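Local coordinates for protein botulinum neurotoxin type C1 (Clostridium botulinum, PDB 3R4S) that binds gangliosides through two sialic acid sites on its receptor-binding region, the step on which entry of this neurotoxin into cells depends, at residues 269-274 / 341-346; 320-325 / 351-356; 370-375 / 382-387; 390-395 / 403-408. One frame throughout, in Å; residues are numbered along the deposited sequence.

Contact 1: 269-274 / 341-346; sequences RQIVFN and IGLREQ. With SIA (N-acetyl-alpha-neuraminic acid), chain D; SLB (N-acetyl-beta-neuraminic acid), chain C.
In the beta-trefoil region of the receptor-binding part of the toxin, strand 270-275, which pairs with 262-267 as a two-stranded hairpin, crosses strand 338-345 of the larger sheet; the axes of 270-274 and 341-345 approach to 5.0 Å with 137° between their directions. The contact spans two sialic acid pockets, with R269 at one end and Q346 at the other. Its backbone link is the bond from L343 N to R269 O, 2.8 Å long and lying in the carbonyl plane. R269 leaves the chain with CG anti to the carbonyl carbon and stays extended to NE, so CB, CG and CD run past L343 O before the guanidinium arrives beside E345. There R269 NH2 meets E345 OE2 at 2.8 Å in a salt bridge; the carboxylate oxygen uses its anti lone pair and lies near the guanidinium plane, although the two planes stand 77° apart. E345 OE2 has K317 as a second, long and weak ion partner. Beside these polar contacts, I271 and L343 cross at about a right angle, I271 CG1 lying 3.8 Å from L343 CG, and L321 packs on both. The backbone of R269 faces the beta-anomer: R269 N donates to SLB O10 at 2.9 Å and 167°, a nearly straight bond to the acetamido carbonyl. At the far end Q346, extended beyond CG, accepts from the alpha-anomer, with SIA N5 2.8 Å from Q346 OE1.

Contact 2: 320-325 / 351-356; sequences NLFMKN and NDNIIF. With SIA (N-acetyl-alpha-neuraminic acid), chain D.
N320 reaches from this contact between strand 317-323 and the 3-10 turn 352-354 into the alpha-sialic acid pocket, while N353 and I354 are the main side chains of the turn. From N320 CB, which lies 3.6 Å from I354 CG2, the chain turns with CG anti to the carbonyl carbon (chi1 -63°), and the tip divides its two functions. N320 OD1 accepts from SIA O9 at a very short 2.4 Å, while N320 ND2 donates to SIA O8 at 3.0 Å in a nearly straight bond (169°), so the amide grips neighbouring hydroxyls of the glycerol tail. I354 CD1 packs near N320 CG and OD1, so this second-shell side chain probably helps to hold the amide in position. Further along, M323 N donates to N353 O at 2.9 Å, in the carbonyl plane. The N353 side chain lies alongside F322, their planes 58° apart, with N353 ND2 at the ring edge 3.6 Å from F322 CD2; N353 OD1 is taken by R344. Two waters extend the join: one donates to both L321 O and I354 O, the other bridges M323 O and N353 ND2. Through the M323-N353 bond the turn sits against strand 317-323, which pairs with strands 307-314 and 338-345, and it leads into strand 356-362.

Contact 3: 370-375 / 382-387; sequences QIFKSN and SGICSI
F372 and I384 lie side by side and point the same way from a non-hydrogen-bonded pair of the antiparallel hairpin formed by strands 367-374 and 381-392. I384 CG1, anti to its backbone N (chi1 -165°), stands over the F372 ring off-centre, 4.3 Å from its centroid and 30° from the normal, a CH-pi contact. I384 CD1 reaches further along, 3.7 Å from F372 CE1, and also touches Q370, whose side chain crosses the isoleucine obliquely, its NE2 donating to T422 and L417. Next along the strands, I371 CG2 and C385 SG meet at 4.0 Å, a pairing joined by F356. At the turn end, K373 passes S382 with its CG beside the serine OG before bending at chi2 and chi4 away from that strand. The backbone bonds are not alike: C385 N approaches I371 O at 2.8 Å almost along the C=O axis, whereas K373 N sits 52° above the carbonyl plane of G383. Chemically, apolar side chains pack on each other across the strands, F372 with I384 on one face, while the buried ammonium of K373 is sent elsewhere, to the carbonyls of D352 and I355 and to the F356 ring, which would probably favour its charged form.

Contact 4: 390-395 / 403-408; sequences YRFRLG and YLVPTV
L394 CD1 rests over the centre of the Y403 ring, 3.7 Å from its centroid and 9° off the normal, a CH-pi contact made tip to tip near the loop end of the hairpin of strands 381-392 and 401-409 in the trefoil region. F392 crosses the same residue obliquely, F392 CB lying 4.0 Å from Y403 CD2, and its own ring reaches tip to tip toward V405, where F392 CE2 lies 3.6 Å from V405 CG1. The second methyl of V405, CG2, meets Y390 CD2, and T407 CG2 touches Y390 CE2 at 3.6 Å, the two side chains crossing at about a right angle. Alternate residues of both segments therefore contribute to one packed layer. Behind this shell, Y390 and Y403 form an antiparallel hydrogen-bonded pair: Y403 N donates to Y390 O at 2.9 Å and Y390 N to Y403 O at 3.0 Å, both in the carbonyl planes. The hydroxyls are held further out, Y390 OH sharing a water with T407 OG1, and Y403 OH bonded to D397, which also takes L394 N and so ties ring and leucine together. Around the hairpin, A340 of strand 338-345 packs against F392, I338 against Y390, and Q270 of strand 270-275 against L394 and V405.

In the fold
From the N terminus, the chain passes 269-274 and then 320-325 before 341-346 returns to close contact 1; contact 2 closes afterwards at 351-356, so these two cross along the sequence. They also meet in space, because strands 317-323 and 338-345 are sheet neighbours, and both touch the alpha-sialic acid. Contacts 3 and 4 follow in series, each closing a short hairpin, and share strand 381-392 with their centres about 17 Å apart. K373 ties contact 3 back to the turn of contact 2, while strand 401-409 joins contact 4 to contact 1 through backbone pairing of L404 with F273 and P406 with I341. Contacts 1 and 2 tie the sialic acid pockets to the sheet that the hairpins of contacts 3 and 4 continue.

Contact 1: 269-274 / 341-346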
# COMPACT_ATOMS: atom_id res chain seq x y z
N ARG A 269 -15.09 11.21 26.66
CA ARG A 269 -15.35 11.81 25.36
C ARG A 269 -14.13 12.49 24.74
O ARG A 269 -14.24 13.17 23.71
CB ARG A 269 -16.52 12.77 25.42
CG ARG A 269 -17.85 12.09 25.62
CD ARG A 269 -18.96 13.11 25.68
NE ARG A 269 -20.27 12.48 25.82
CZ ARG A 269 -21.41 13.10 25.58
NH1 ARG A 269 -21.41 14.38 25.19
NH2 ARG A 269 -22.56 12.45 25.72
N GLN A 270 -12.97 12.31 25.37
CA GLN A 270 -11.71 12.73 24.78
C GLN A 270 -11.04 11.49 24.18
O GLN A 270 -10.78 10.52 24.88
CB GLN A 270 -10.79 13.36 25.81
CG GLN A 270 -9.41 13.73 25.25
CD GLN A 270 -9.51 14.54 23.96
OE1 GLN A 270 -8.97 14.16 22.92
NE2 GLN A 270 -10.24 15.64 24.02
N ILE A 271 -10.76 11.53 22.88
CA ILE A 271 -10.00 10.45 22.25
C ILE A 271 -8.58 10.46 22.77
O ILE A 271 -7.96 11.52 22.91
CB ILE A 271 -9.99 10.55 20.73
CG1 ILE A 271 -11.42 10.44 20.20
CG2 ILE A 271 -9.10 9.47 20.13
CD1 ILE A 271 -11.53 10.68 18.71
N VAL A 272 -8.06 9.27 23.07
CA VAL A 272 -6.69 9.13 23.53
C VAL A 272 -6.04 7.94 22.84
O VAL A 272 -6.73 7.04 22.37
CB VAL A 272 -6.63 8.91 25.07
CG1 VAL A 272 -7.32 10.05 25.79
CG2 VAL A 272 -7.26 7.57 25.44
N PHE A 273 -4.72 7.94 22.77
CA PHE A 273 -4.00 6.85 22.14
C PHE A 273 -3.30 5.98 23.17
O PHE A 273 -2.51 6.47 23.97
CB PHE A 273 -3.01 7.39 21.11
CG PHE A 273 -3.66 8.02 19.90
CD1 PHE A 273 -4.02 7.24 18.81
CD2 PHE A 273 -3.91 9.37 19.87
CE1 PHE A 273 -4.63 7.82 17.70
CE2 PHE A 273 -4.52 9.96 18.76
CZ PHE A 273 -4.88 9.18 17.67
N ASN A 274 -3.61 4.69 23.13
CA ASN A 274 -3.01 3.72 24.05
C ASN A 274 -2.07 2.77 23.33
O ASN A 274 -2.29 2.42 22.17
CB ASN A 274 -4.11 2.89 24.73
CG ASN A 274 -4.94 3.70 25.73
OD1 ASN A 274 -4.61 4.84 26.06
ND2 ASN A 274 -6.02 3.10 26.20
N ILE A 341 -9.26 17.02 19.45
CA ILE A 341 -10.37 16.35 18.79
C ILE A 341 -10.99 15.38 19.77
O ILE A 341 -10.31 14.54 20.35
CB ILE A 341 -9.93 15.60 17.51
CG1 ILE A 341 -9.40 16.60 16.47
CG2 ILE A 341 -11.09 14.78 16.96
CD1 ILE A 341 -8.76 15.96 15.23
N GLY A 342 -12.29 15.52 20.00
CA GLY A 342 -12.97 14.64 20.93
C GLY A 342 -14.22 14.08 20.30
O GLY A 342 -14.35 14.06 19.07
N LEU A 343 -15.13 13.60 21.14
CA LEU A 343 -16.35 12.97 20.65
C LEU A 343 -17.61 13.65 21.19
O LEU A 343 -17.70 13.94 22.38
CB LEU A 343 -16.37 11.48 21.00
CG LEU A 343 -15.17 10.66 20.53
CD1 LEU A 343 -15.00 9.41 21.37
CD2 LEU A 343 -15.31 10.31 19.06
N ARG A 344 -18.57 13.88 20.31
CA ARG A 344 -19.84 14.48 20.69
C ARG A 344 -21.00 13.69 20.10
O ARG A 344 -20.88 13.08 19.04
CB ARG A 344 -19.92 15.93 20.21
CG ARG A 344 -19.88 16.05 18.70
CD ARG A 344 -20.19 17.47 18.24
NE ARG A 344 -21.55 17.86 18.58
CZ ARG A 344 -22.09 19.03 18.25
NH1 ARG A 344 -21.38 19.93 17.58
NH2 ARG A 344 -23.35 19.30 18.59
N GLU A 345 -22.12 13.72 20.80
CA GLU A 345 -23.32 13.03 20.35
C GLU A 345 -23.75 13.56 19.00
O GLU A 345 -23.72 14.76 18.75
CB GLU A 345 -24.45 13.20 21.36
CG GLU A 345 -24.25 12.44 22.65
CD GLU A 345 -25.41 12.62 23.60
OE1 GLU A 345 -26.56 12.71 23.13
OE2 GLU A 345 -25.17 12.68 24.82
N GLN A 346 -24.19 12.64 18.14
CA GLN A 346 -24.69 13.02 16.82
C GLN A 346 -25.93 13.88 16.95
O GLN A 346 -26.67 13.77 17.93
CB GLN A 346 -25.00 11.77 16.00
CG GLN A 346 -23.79 10.92 15.70
CD GLN A 346 -24.11 9.76 14.78
OE1 GLN A 346 -25.28 9.48 14.52
NE2 GLN A 346 -23.08 9.08 14.30
C1 SIA D . -24.52 9.04 10.39
C2 SIA D . -25.75 9.73 9.84
C3 SIA D . -27.03 8.96 10.18
C4 SIA D . -27.49 9.13 11.61
C5 SIA D . -27.48 10.59 12.00
C6 SIA D . -26.09 11.16 11.75
C7 SIA D . -25.94 12.62 12.16
C8 SIA D . -24.53 13.12 11.85
C9 SIA D . -24.28 14.48 12.50
C10 SIA D . -28.67 11.26 14.00
C11 SIA D . -28.76 11.21 15.50
N5 SIA D . -27.66 10.60 13.44
O1A SIA D . -23.49 9.73 10.58
O1B SIA D . -24.56 7.81 10.63
O2 SIA D . -25.60 9.80 8.42
O4 SIA D . -28.82 8.62 11.75
O6 SIA D . -25.79 11.07 10.35
O7 SIA D . -26.89 13.42 11.44
O8 SIA D . -23.56 12.16 12.30
O9 SIA D . -24.11 14.26 13.90
O10 SIA D . -29.48 11.89 13.32
C1 SLB C . -14.08 2.97 30.64
C2 SLB C . -14.99 3.60 29.62
C3 SLB C . -14.23 3.73 28.29
C4 SLB C . -15.05 4.48 27.25
C5 SLB C . -15.41 5.84 27.80
C6 SLB C . -16.17 5.68 29.13
C7 SLB C . -16.38 7.07 29.72
C8 SLB C . -17.35 7.01 30.92
C9 SLB C . -17.62 8.39 31.49
C10 SLB C . -16.29 7.61 26.34
C11 SLB C . -17.41 7.98 25.42
N5 SLB C . -16.39 6.39 26.87
O1A SLB C . -13.18 3.66 31.18
O1B SLB C . -14.26 1.76 30.91
O2 SLB C . -16.10 2.72 29.44
O4 SLB C . -14.31 4.65 26.04
O6 SLB C . -15.46 4.87 30.09
O7 SLB C . -15.08 7.54 30.13
O8 SLB C . -18.59 6.41 30.52
O9 SLB C . -16.55 8.72 32.40
O10 SLB C . -15.36 8.37 26.58
O HOH W 1 -18.62 16.11 24.21

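Contact 2: 320-325 / 351-356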
# COMPACT_ATOMS: atom_id res chain seq x y z
N ASN A 320 -19.73 11.73 16.84
CA ASN A 320 -18.91 12.35 15.80
C ASN A 320 -17.60 12.76 16.44
O ASN A 320 -17.58 13.24 17.58
CB ASN A 320 -19.56 13.62 15.27
CG ASN A 320 -20.90 13.37 14.59
OD1 ASN A 320 -21.87 14.09 14.84
ND2 ASN A 320 -20.95 12.37 13.73
N LEU A 321 -16.50 12.61 15.72
CA LEU A 321 -15.28 13.31 16.12
C LEU A 321 -15.57 14.79 15.90
O LEU A 321 -16.29 15.16 14.97
CB LEU A 321 -14.09 12.86 15.26
CG LEU A 321 -13.33 11.62 15.71
CD1 LEU A 321 -14.23 10.38 15.71
CD2 LEU A 321 -12.12 11.40 14.82
N PHE A 322 -15.03 15.64 16.76
CA PHE A 322 -15.24 17.07 16.59
C PHE A 322 -14.08 17.85 17.17
O PHE A 322 -13.38 17.39 18.07
CB PHE A 322 -16.58 17.54 17.20
CG PHE A 322 -16.54 17.78 18.70
CD1 PHE A 322 -16.38 16.73 19.59
CD2 PHE A 322 -16.72 19.07 19.21
CE1 PHE A 322 -16.35 16.96 20.97
CE2 PHE A 322 -16.71 19.30 20.58
CZ PHE A 322 -16.52 18.25 21.46
N MET A 323 -13.86 19.05 16.63
CA MET A 323 -12.83 19.91 17.15
C MET A 323 -13.38 20.67 18.35
O MET A 323 -14.31 21.47 18.22
CB MET A 323 -12.35 20.89 16.09
CG MET A 323 -11.08 21.62 16.50
SD MET A 323 -10.60 22.94 15.38
CE MET A 323 -11.93 24.12 15.60
N LYS A 324 -12.83 20.39 19.52
CA LYS A 324 -13.27 21.08 20.73
C LYS A 324 -12.78 22.51 20.69
O LYS A 324 -11.89 22.85 19.91
CB LYS A 324 -12.67 20.42 21.97
CG LYS A 324 -13.26 19.10 22.41
CD LYS A 324 -12.68 18.78 23.79
CE LYS A 324 -13.06 17.43 24.33
NZ LYS A 324 -12.16 17.09 25.48
N ASN A 325 -13.34 23.34 21.57
CA ASN A 325 -12.99 24.75 21.61
C ASN A 325 -12.32 25.17 22.93
O ASN A 325 -12.30 26.35 23.27
CB ASN A 325 -14.25 25.59 21.40
CG ASN A 325 -13.95 27.01 21.05
OD1 ASN A 325 -12.86 27.32 20.59
ND2 ASN A 325 -14.92 27.89 21.25
N ASN A 351 -23.02 19.73 12.25
CA ASN A 351 -22.42 20.93 12.84
C ASN A 351 -21.02 21.21 12.29
O ASN A 351 -20.26 20.30 12.01
CB ASN A 351 -22.38 20.81 14.36
CG ASN A 351 -23.75 20.99 14.99
OD1 ASN A 351 -24.39 20.03 15.41
ND2 ASN A 351 -24.22 22.24 15.05
N ASP A 352 -20.68 22.49 12.18
CA ASP A 352 -19.42 22.91 11.61
C ASP A 352 -18.21 22.24 12.26
O ASP A 352 -17.24 21.91 11.57
CB ASP A 352 -19.25 24.44 11.71
CG ASP A 352 -17.88 24.90 11.18
OD1 ASP A 352 -17.76 25.09 9.95
OD2 ASP A 352 -16.93 25.05 12.00
N ASN A 353 -18.26 22.04 13.57
CA ASN A 353 -17.08 21.53 14.28
C ASN A 353 -16.78 20.05 14.06
O ASN A 353 -15.79 19.54 14.59
CB ASN A 353 -17.09 21.90 15.77
CG ASN A 353 -18.24 21.26 16.54
OD1 ASN A 353 -18.88 20.32 16.07
ND2 ASN A 353 -18.51 21.79 17.74
N ILE A 354 -17.59 19.37 13.26
CA ILE A 354 -17.24 17.98 12.90
C ILE A 354 -16.72 17.86 11.47
O ILE A 354 -16.34 16.77 11.04
CB ILE A 354 -18.42 17.01 13.04
CG1 ILE A 354 -19.41 17.20 11.89
CG2 ILE A 354 -19.07 17.13 14.44
CD1 ILE A 354 -20.47 16.14 11.83
N ILE A 355 -16.69 18.97 10.74
CA ILE A 355 -16.40 18.93 9.31
C ILE A 355 -14.91 18.98 8.97
O ILE A 355 -14.17 19.85 9.45
CB ILE A 355 -17.16 20.05 8.55
CG1 ILE A 355 -18.67 19.95 8.82
CG2 ILE A 355 -16.89 19.98 7.05
CD1 ILE A 355 -19.48 21.05 8.15
N PHE A 356 -14.47 18.02 8.15
CA PHE A 356 -13.07 17.95 7.70
C PHE A 356 -12.96 17.80 6.18
O PHE A 356 -13.94 17.45 5.49
CB PHE A 356 -12.33 16.81 8.40
CG PHE A 356 -12.21 16.99 9.89
CD1 PHE A 356 -11.15 17.70 10.42
CD2 PHE A 356 -13.18 16.48 10.75
CE1 PHE A 356 -11.03 17.88 11.79
CE2 PHE A 356 -13.08 16.67 12.12
CZ PHE A 356 -12.00 17.37 12.65
C1 SIA D . -24.52 9.04 10.39
C2 SIA D . -25.75 9.73 9.84
C3 SIA D . -27.03 8.96 10.18
C4 SIA D . -27.49 9.13 11.61
C5 SIA D . -27.48 10.59 12.00
C6 SIA D . -26.09 11.16 11.75
C7 SIA D . -25.94 12.62 12.16
C8 SIA D . -24.53 13.12 11.85
C9 SIA D . -24.28 14.48 12.50
C10 SIA D . -28.67 11.26 14.00
C11 SIA D . -28.76 11.21 15.50
N5 SIA D . -27.66 10.60 13.44
O1A SIA D . -23.49 9.73 10.58
O1B SIA D . -24.56 7.81 10.63
O2 SIA D . -25.60 9.80 8.42
O4 SIA D . -28.82 8.62 11.75
O6 SIA D . -25.79 11.07 10.35
O7 SIA D . -26.89 13.42 11.44
O8 SIA D . -23.56 12.16 12.30
O9 SIA D . -24.11 14.26 13.90
O10 SIA D . -29.48 11.89 13.32
O HOH W 2 -15.90 14.37 12.34
O HOH W 3 -16.50 23.57 18.83

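Contact 3: 370-375 / 382-387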
# COMPACT_ATOMS: atom_id res chain seq x y z
N GLN A 370 -3.75 13.44 4.77
CA GLN A 370 -3.75 14.60 5.64
C GLN A 370 -5.19 15.04 5.74
O GLN A 370 -5.96 14.93 4.77
CB GLN A 370 -2.86 15.71 5.09
CG GLN A 370 -1.37 15.39 5.20
CD GLN A 370 -0.51 16.57 4.79
OE1 GLN A 370 -0.68 17.11 3.71
NE2 GLN A 370 0.42 16.97 5.65
N ILE A 371 -5.57 15.51 6.92
CA ILE A 371 -6.96 15.82 7.20
C ILE A 371 -7.05 17.23 7.76
O ILE A 371 -6.42 17.55 8.77
CB ILE A 371 -7.57 14.79 8.15
CG1 ILE A 371 -7.36 13.38 7.60
CG2 ILE A 371 -9.07 15.08 8.37
CD1 ILE A 371 -7.64 12.27 8.61
N PHE A 372 -7.80 18.07 7.07
CA PHE A 372 -7.82 19.48 7.36
C PHE A 372 -9.19 19.86 7.91
O PHE A 372 -10.21 19.38 7.41
CB PHE A 372 -7.56 20.27 6.07
CG PHE A 372 -6.20 20.03 5.48
CD1 PHE A 372 -5.13 20.87 5.80
CD2 PHE A 372 -5.97 18.95 4.64
CE1 PHE A 372 -3.87 20.65 5.27
CE2 PHE A 372 -4.71 18.73 4.09
CZ PHE A 372 -3.66 19.58 4.40
N LYS A 373 -9.19 20.72 8.92
CA LYS A 373 -10.44 21.28 9.45
C LYS A 373 -11.06 22.21 8.42
O LYS A 373 -10.39 23.09 7.89
CB LYS A 373 -10.19 22.03 10.75
CG LYS A 373 -11.50 22.50 11.41
CD LYS A 373 -12.30 21.32 11.98
CE LYS A 373 -13.71 21.74 12.42
NZ LYS A 373 -14.60 21.99 11.24
N SER A 374 -12.34 22.00 8.14
CA SER A 374 -12.99 22.66 7.02
C SER A 374 -14.37 23.16 7.39
O SER A 374 -14.97 22.65 8.33
CB SER A 374 -13.12 21.65 5.87
OG SER A 374 -13.79 22.20 4.75
N ASN A 375 -14.88 24.14 6.65
CA ASN A 375 -16.30 24.48 6.74
C ASN A 375 -17.10 23.64 5.72
O ASN A 375 -16.53 22.82 4.99
CB ASN A 375 -16.54 25.99 6.57
CG ASN A 375 -16.24 26.49 5.16
OD1 ASN A 375 -15.43 25.90 4.44
ND2 ASN A 375 -16.89 27.58 4.76
N SER A 382 -9.19 25.77 7.89
CA SER A 382 -8.68 26.54 9.03
C SER A 382 -7.58 25.85 9.83
O SER A 382 -7.01 26.45 10.74
CB SER A 382 -9.83 26.89 9.97
OG SER A 382 -10.50 25.72 10.40
N GLY A 383 -7.29 24.60 9.51
CA GLY A 383 -6.32 23.86 10.29
C GLY A 383 -6.01 22.47 9.78
O GLY A 383 -6.64 21.98 8.83
N ILE A 384 -5.04 21.83 10.42
CA ILE A 384 -4.62 20.48 10.02
C ILE A 384 -4.65 19.57 11.23
O ILE A 384 -4.32 19.99 12.34
CB ILE A 384 -3.19 20.50 9.39
CG1 ILE A 384 -2.89 19.20 8.64
CG2 ILE A 384 -2.12 20.79 10.47
CD1 ILE A 384 -1.58 19.24 7.86
N CYS A 385 -5.03 18.31 11.03
CA CYS A 385 -5.07 17.33 12.12
C CYS A 385 -3.68 16.80 12.44
O CYS A 385 -2.95 16.36 11.55
CB CYS A 385 -6.01 16.17 11.78
SG CYS A 385 -7.73 16.70 11.72
N SER A 386 -3.34 16.83 13.72
CA SER A 386 -2.05 16.35 14.18
C SER A 386 -2.28 15.53 15.46
O SER A 386 -3.39 15.09 15.73
CB SER A 386 -1.12 17.54 14.45
OG SER A 386 0.20 17.10 14.70
N ILE A 387 -1.22 15.34 16.23
CA ILE A 387 -1.27 14.50 17.42
C ILE A 387 -0.22 15.05 18.40
O ILE A 387 0.81 15.58 17.98
CB ILE A 387 -0.96 13.04 17.06
CG1 ILE A 387 -1.19 12.11 18.25
CG2 ILE A 387 0.48 12.89 16.53
CD1 ILE A 387 -1.16 10.63 17.89
O HOH W 4 -3.56 15.76 8.85

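Contact 4: 390-395 / 403-408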
# COMPACT_ATOMS: atom_id res chain seq x y z
N TYR A 390 -0.87 16.19 25.79
CA TYR A 390 -1.40 17.33 26.54
C TYR A 390 -2.02 16.93 27.89
O TYR A 390 -2.31 15.75 28.13
CB TYR A 390 -2.40 18.10 25.68
CG TYR A 390 -1.80 18.60 24.39
CD1 TYR A 390 -1.21 19.86 24.32
CD2 TYR A 390 -1.79 17.81 23.24
CE1 TYR A 390 -0.64 20.32 23.14
CE2 TYR A 390 -1.22 18.26 22.06
CZ TYR A 390 -0.65 19.51 22.02
OH TYR A 390 -0.09 19.97 20.85
N ARG A 391 -2.20 17.91 28.76
CA ARG A 391 -2.68 17.67 30.12
C ARG A 391 -4.20 17.78 30.22
O ARG A 391 -4.78 18.80 29.87
CB ARG A 391 -2.03 18.64 31.10
CG ARG A 391 -0.56 18.38 31.36
CD ARG A 391 -0.37 17.68 32.70
NE ARG A 391 1.02 17.29 32.90
CZ ARG A 391 1.45 16.42 33.81
NH1 ARG A 391 0.60 15.82 34.64
NH2 ARG A 391 2.75 16.14 33.89
N PHE A 392 -4.84 16.72 30.71
CA PHE A 392 -6.29 16.70 30.88
C PHE A 392 -6.65 16.12 32.24
O PHE A 392 -5.84 15.46 32.90
CB PHE A 392 -6.97 15.80 29.84
CG PHE A 392 -6.84 16.25 28.41
CD1 PHE A 392 -7.85 16.99 27.80
CD2 PHE A 392 -5.73 15.90 27.65
CE1 PHE A 392 -7.74 17.39 26.47
CE2 PHE A 392 -5.62 16.29 26.33
CZ PHE A 392 -6.62 17.03 25.74
N ARG A 393 -7.90 16.33 32.64
CA ARG A 393 -8.51 15.58 33.72
C ARG A 393 -9.61 14.75 33.09
O ARG A 393 -10.65 15.27 32.70
CB ARG A 393 -9.12 16.51 34.77
CG ARG A 393 -8.12 17.40 35.50
CD ARG A 393 -8.80 18.20 36.63
NE ARG A 393 -7.82 18.98 37.37
CZ ARG A 393 -7.49 20.24 37.09
NH1 ARG A 393 -8.08 20.87 36.08
NH2 ARG A 393 -6.58 20.86 37.82
N LEU A 394 -9.38 13.45 32.98
CA LEU A 394 -10.36 12.56 32.39
C LEU A 394 -10.72 11.45 33.37
O LEU A 394 -9.93 11.11 34.25
CB LEU A 394 -9.81 11.94 31.10
CG LEU A 394 -9.22 12.87 30.03
CD1 LEU A 394 -8.57 12.05 28.91
CD2 LEU A 394 -10.28 13.81 29.49
N GLY A 395 -11.91 10.88 33.21
CA GLY A 395 -12.30 9.70 33.97
C GLY A 395 -12.11 9.75 35.47
O GLY A 395 -11.57 8.82 36.07
N TYR A 403 -1.92 12.85 28.30
CA TYR A 403 -2.47 11.87 27.37
C TYR A 403 -2.02 12.21 25.95
O TYR A 403 -1.84 13.38 25.61
CB TYR A 403 -4.00 11.87 27.41
CG TYR A 403 -4.60 11.48 28.75
CD1 TYR A 403 -4.91 10.15 29.03
CD2 TYR A 403 -4.87 12.43 29.72
CE1 TYR A 403 -5.46 9.78 30.25
CE2 TYR A 403 -5.42 12.08 30.94
CZ TYR A 403 -5.71 10.76 31.20
OH TYR A 403 -6.24 10.40 32.41
N LEU A 404 -1.85 11.18 25.13
CA LEU A 404 -1.56 11.36 23.71
C LEU A 404 -2.91 11.44 23.00
O LEU A 404 -3.67 10.48 23.03
CB LEU A 404 -0.73 10.18 23.19
CG LEU A 404 -0.22 10.23 21.74
CD1 LEU A 404 0.65 11.46 21.51
CD2 LEU A 404 0.55 8.97 21.42
N VAL A 405 -3.19 12.58 22.37
CA VAL A 405 -4.52 12.86 21.84
C VAL A 405 -4.45 13.42 20.42
O VAL A 405 -3.46 14.05 20.06
CB VAL A 405 -5.25 13.89 22.73
CG1 VAL A 405 -5.37 13.37 24.16
CG2 VAL A 405 -4.52 15.25 22.72
N PRO A 406 -5.51 13.18 19.61
CA PRO A 406 -5.53 13.83 18.30
C PRO A 406 -5.86 15.30 18.47
O PRO A 406 -6.61 15.68 19.39
CB PRO A 406 -6.67 13.10 17.57
CG PRO A 406 -7.62 12.72 18.65
CD PRO A 406 -6.74 12.40 19.87
N THR A 407 -5.29 16.14 17.60
CA THR A 407 -5.51 17.58 17.69
C THR A 407 -5.74 18.20 16.33
O THR A 407 -5.47 17.58 15.29
CB THR A 407 -4.27 18.30 18.27
OG1 THR A 407 -3.15 18.08 17.41
CG2 THR A 407 -3.95 17.80 19.69
N VAL A 408 -6.24 19.44 16.36
CA VAL A 408 -6.23 20.32 15.20
C VAL A 408 -5.33 21.50 15.53
O VAL A 408 -5.48 22.12 16.58
CB VAL A 408 -7.64 20.86 14.86
CG1 VAL A 408 -7.57 21.88 13.72
CG2 VAL A 408 -8.59 19.70 14.52
O HOH W 5 -0.48 18.59 18.42
O HOH W 6 -8.48 8.19 33.34